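Local structure of glycoside Hydrolase (Bacteroides uniformis, 5T9X) at residues Glu68-Ser73 / Ile336-Glu341. The protein probably hydrolyses agarose-type galactans as a family 16 glycoside hydrolase, within an agarose-degrading pathway of a human gut symbiont. Residues are numbered along the deposited sequence; the frame is centred on the assembly and turned at random.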
ATOM      1  N   GLU A  68      -5.597   4.271 -21.344  1.00 24.69           N
ATOM      2  CA  GLU A  68      -5.066   3.061 -21.907  1.00 26.58           C
ATOM      3  C   GLU A  68      -4.552   2.159 -20.770  1.00 26.32           C
ATOM      4  O   GLU A  68      -3.672   2.531 -19.998  1.00 23.97           O
ATOM      5  CB  GLU A  68      -3.953   3.405 -22.888  1.00 29.75           C
ATOM      6  CG  GLU A  68      -3.134   2.235 -23.402  1.00 34.37           C
ATOM      7  CD  GLU A  68      -1.967   2.705 -24.260  1.00 43.61           C
ATOM      8  OE1 GLU A  68      -2.215   3.037 -25.462  1.00 50.87           O
ATOM      9  OE2 GLU A  68      -0.805   2.757 -23.737  1.00 47.32           O
ATOM     10  N   LEU A  69      -5.099   0.954 -20.708  1.00 25.93           N
ATOM     11  CA  LEU A  69      -4.699  -0.016 -19.722  1.00 25.88           C
ATOM     12  C   LEU A  69      -3.241  -0.397 -19.952  1.00 26.04           C
ATOM     13  O   LEU A  69      -2.838  -0.596 -21.082  1.00 27.94           O
ATOM     14  CB  LEU A  69      -5.583  -1.243 -19.845  1.00 25.42           C
ATOM     15  CG  LEU A  69      -5.357  -2.319 -18.799  1.00 26.60           C
ATOM     16  CD1 LEU A  69      -5.841  -1.866 -17.418  1.00 27.03           C
ATOM     17  CD2 LEU A  69      -6.064  -3.579 -19.256  1.00 26.80           C
ATOM     18  N   GLN A  70      -2.465  -0.494 -18.880  1.00 24.66           N
ATOM     19  CA  GLN A  70      -1.055  -0.821 -18.964  1.00 23.71           C
ATOM     20  C   GLN A  70      -0.894  -2.281 -18.633  1.00 22.67           C
ATOM     21  O   GLN A  70      -1.661  -2.810 -17.843  1.00 21.82           O
ATOM     22  CB  GLN A  70      -0.266   0.036 -17.969  1.00 24.61           C
ATOM     23  CG  GLN A  70      -0.410   1.535 -18.165  1.00 25.68           C
ATOM     24  CD  GLN A  70       0.151   1.998 -19.504  1.00 25.95           C
ATOM     25  OE1 GLN A  70       1.355   2.015 -19.702  1.00 29.86           O
ATOM     26  NE2 GLN A  70      -0.717   2.375 -20.414  1.00 25.95           N
ATOM     27  N   SER A  71       0.124  -2.929 -19.189  1.00 22.53           N
ATOM     28  CA  SER A  71       0.252  -4.384 -19.007  1.00 24.75           C
ATOM     29  C   SER A  71       0.732  -4.814 -17.635  1.00 23.61           C
ATOM     30  O   SER A  71       0.601  -6.004 -17.300  1.00 24.97           O
ATOM     31  CB  SER A  71       1.101  -5.043 -20.101  1.00 25.29           C
ATOM     32  OG  SER A  71       2.377  -4.480 -20.162  1.00 25.25           O
ATOM     33  N   GLN A  72       1.226  -3.877 -16.828  1.00 21.48           N
ATOM     34  CA  GLN A  72       1.529  -4.185 -15.411  1.00 21.30           C
ATOM     35  C   GLN A  72       0.279  -4.519 -14.573  1.00 21.74           C
ATOM     36  O   GLN A  72       0.413  -5.194 -13.559  1.00 21.95           O
ATOM     37  CB  GLN A  72       2.288  -3.030 -14.752  1.00 21.18           C
ATOM     38  CG  GLN A  72       2.600  -3.208 -13.281  1.00 20.52           C
ATOM     39  CD  GLN A  72       3.573  -4.329 -13.066  1.00 21.02           C
ATOM     40  OE1 GLN A  72       4.703  -4.252 -13.529  1.00 21.36           O
ATOM     41  NE2 GLN A  72       3.152  -5.381 -12.362  1.00 21.76           N
ATOM     42  N   SER A  73      -0.908  -4.033 -14.985  1.00 20.54           N
ATOM     43  CA  SER A  73      -2.175  -4.369 -14.351  1.00 19.84           C
ATOM     44  C   SER A  73      -2.346  -5.887 -14.219  1.00 20.90           C
ATOM     45  O   SER A  73      -1.902  -6.626 -15.094  1.00 23.18           O
ATOM     46  CB  SER A  73      -3.327  -3.833 -15.186  1.00 18.98           C
ATOM     47  OG  SER A  73      -3.140  -2.487 -15.506  1.00 18.43           O
ATOM     48  N   ILE A 336      -4.029  -0.154 -13.883  1.00 19.04           N
ATOM     49  CA  ILE A 336      -3.166   0.996 -14.144  1.00 18.77           C
ATOM     50  C   ILE A 336      -3.506   1.534 -15.521  1.00 19.49           C
ATOM     51  O   ILE A 336      -3.499   0.773 -16.487  1.00 19.95           O
ATOM     52  CB  ILE A 336      -1.697   0.556 -14.159  1.00 19.48           C
ATOM     53  CG1 ILE A 336      -1.353  -0.217 -12.888  1.00 21.04           C
ATOM     54  CG2 ILE A 336      -0.756   1.736 -14.283  1.00 19.92           C
ATOM     55  CD1 ILE A 336       0.084  -0.658 -12.840  1.00 22.48           C
ATOM     56  N   TYR A 337      -3.802   2.833 -15.616  1.00 20.05           N
ATOM     57  CA  TYR A 337      -4.146   3.491 -16.873  1.00 20.57           C
ATOM     58  C   TYR A 337      -3.309   4.744 -17.022  1.00 22.33           C
ATOM     59  O   TYR A 337      -3.031   5.446 -16.033  1.00 22.47           O
ATOM     60  CB  TYR A 337      -5.628   3.923 -16.943  1.00 20.51           C
ATOM     61  CG  TYR A 337      -6.659   2.814 -16.815  1.00 22.11           C
ATOM     62  CD1 TYR A 337      -7.253   2.221 -17.949  1.00 22.86           C
ATOM     63  CD2 TYR A 337      -7.062   2.354 -15.555  1.00 22.83           C
ATOM     64  CE1 TYR A 337      -8.204   1.203 -17.826  1.00 22.37           C
ATOM     65  CE2 TYR A 337      -7.993   1.346 -15.432  1.00 22.87           C
ATOM     66  CZ  TYR A 337      -8.555   0.782 -16.565  1.00 23.32           C
ATOM     67  OH  TYR A 337      -9.463  -0.207 -16.412  1.00 25.45           O
ATOM     68  N   LYS A 338      -2.935   5.034 -18.268  1.00 23.10           N
ATOM     69  CA  LYS A 338      -2.313   6.292 -18.629  1.00 23.54           C
ATOM     70  C   LYS A 338      -3.148   6.943 -19.706  1.00 23.24           C
ATOM     71  O   LYS A 338      -3.738   6.254 -20.537  1.00 20.59           O
ATOM     72  CB  LYS A 338      -0.913   6.074 -19.173  1.00 24.51           C
ATOM     73  CG  LYS A 338       0.040   5.361 -18.224  1.00 24.34           C
ATOM     74  CD  LYS A 338       1.424   5.326 -18.876  1.00 25.90           C
ATOM     75  CE  LYS A 338       2.465   6.139 -18.126  1.00 26.48           C
ATOM     76  NZ  LYS A 338       2.257   7.580 -17.876  1.00 26.30           N
ATOM     77  N   PRO A 339      -3.190   8.273 -19.708  1.00 23.72           N
ATOM     78  CA  PRO A 339      -3.827   9.013 -20.785  1.00 24.67           C
ATOM     79  C   PRO A 339      -3.046   8.969 -22.110  1.00 24.26           C
ATOM     80  O   PRO A 339      -1.842   9.089 -22.110  1.00 25.64           O
ATOM     81  CB  PRO A 339      -3.900  10.438 -20.238  1.00 24.97           C
ATOM     82  CG  PRO A 339      -2.906  10.531 -19.162  1.00 24.42           C
ATOM     83  CD  PRO A 339      -2.479   9.149 -18.774  1.00 24.55           C
ATOM     84  N   VAL A 340      -3.743   8.739 -23.213  1.00 26.18           N
ATOM     85  CA  VAL A 340      -3.173   8.767 -24.574  1.00 28.33           C
ATOM     86  C   VAL A 340      -4.147   9.486 -25.508  1.00 32.26           C
ATOM     87  O   VAL A 340      -5.335   9.670 -25.160  1.00 29.34           O
ATOM     88  CB  VAL A 340      -2.887   7.354 -25.121  1.00 27.78           C
ATOM     89  CG1 VAL A 340      -1.811   6.669 -24.287  1.00 29.04           C
ATOM     90  CG2 VAL A 340      -4.138   6.492 -25.149  1.00 26.24           C
ATOM     91  N   GLU A 341      -3.637   9.888 -26.676  1.00 38.50           N
ATOM     92  CA  GLU A 341      -4.435  10.562 -27.718  1.00 44.62           C
ATOM     93  C   GLU A 341      -5.637   9.725 -28.124  1.00 43.76           C
ATOM     94  O   GLU A 341      -5.483   8.527 -28.364  1.00 42.29           O
ATOM     95  CB  GLU A 341      -3.602  10.798 -28.980  1.00 50.22           C
ATOM     96  CG  GLU A 341      -2.814  12.102 -29.039  1.00 58.14           C
ATOM     97  CD  GLU A 341      -2.244  12.367 -30.446  1.00 65.56           C
ATOM     98  OE1 GLU A 341      -2.757  13.264 -31.174  1.00 65.16           O
ATOM     99  OE2 GLU A 341      -1.287  11.658 -30.838  1.00 67.39           O
TER
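E68 and K338 form a hydrogen-bonded antiparallel pair, joining the first strand of the modelled chain (65-69) to its last (329-341) in one sheet of the beta-sandwich (jelly-roll) fold of GH16 enzymes, a worked example of how strands from the two ends of a chain are brought side by side in one sheet. E68 N donates to K338 O over 2.8 Å, K338 N returns a bond to E68 O, and Q70 N continues the pairing to I336 O. At the non-hydrogen-bonded pair between them, L69 and Y337 meet on one face of the sheet: L69 CD1 sits over the tyrosine ring, 4.1 Å from its centroid and 23° off the normal, a CH-pi contact, with W52 beside both residues.

On the other face Q70 lies across K338 at about a right angle, its OE1 3.4 Å from K338 CD. A bend at chi2 (-64°) turns the Q70 amide back toward E68, where Q70 NE2 donates to E68 O over 3.0 Å in a nearly straight bond. This bond comes from above the carbonyl plane, whereas K338 N arrives from the opposite face, giving E68 O two donors. With that amide cut back to an alanine here, E68 O would probably keep the bond from K338 N but lose its second donor, and the aliphatic stem of K338, whose NZ is held separately by the carbonyls of V159 and P161, would lose the group lying across it. Further along, V340 packs its methyls against the extended E68 chain.

A type I turn runs from Q70 to S73; in it Q72 rests CG against I336 CD1 while its amide binds T156 and K91. S73 ties the turn to the sheet: its OG accepts from I336 N at 3.0 Å and donates to Q70 O at 2.8 Å.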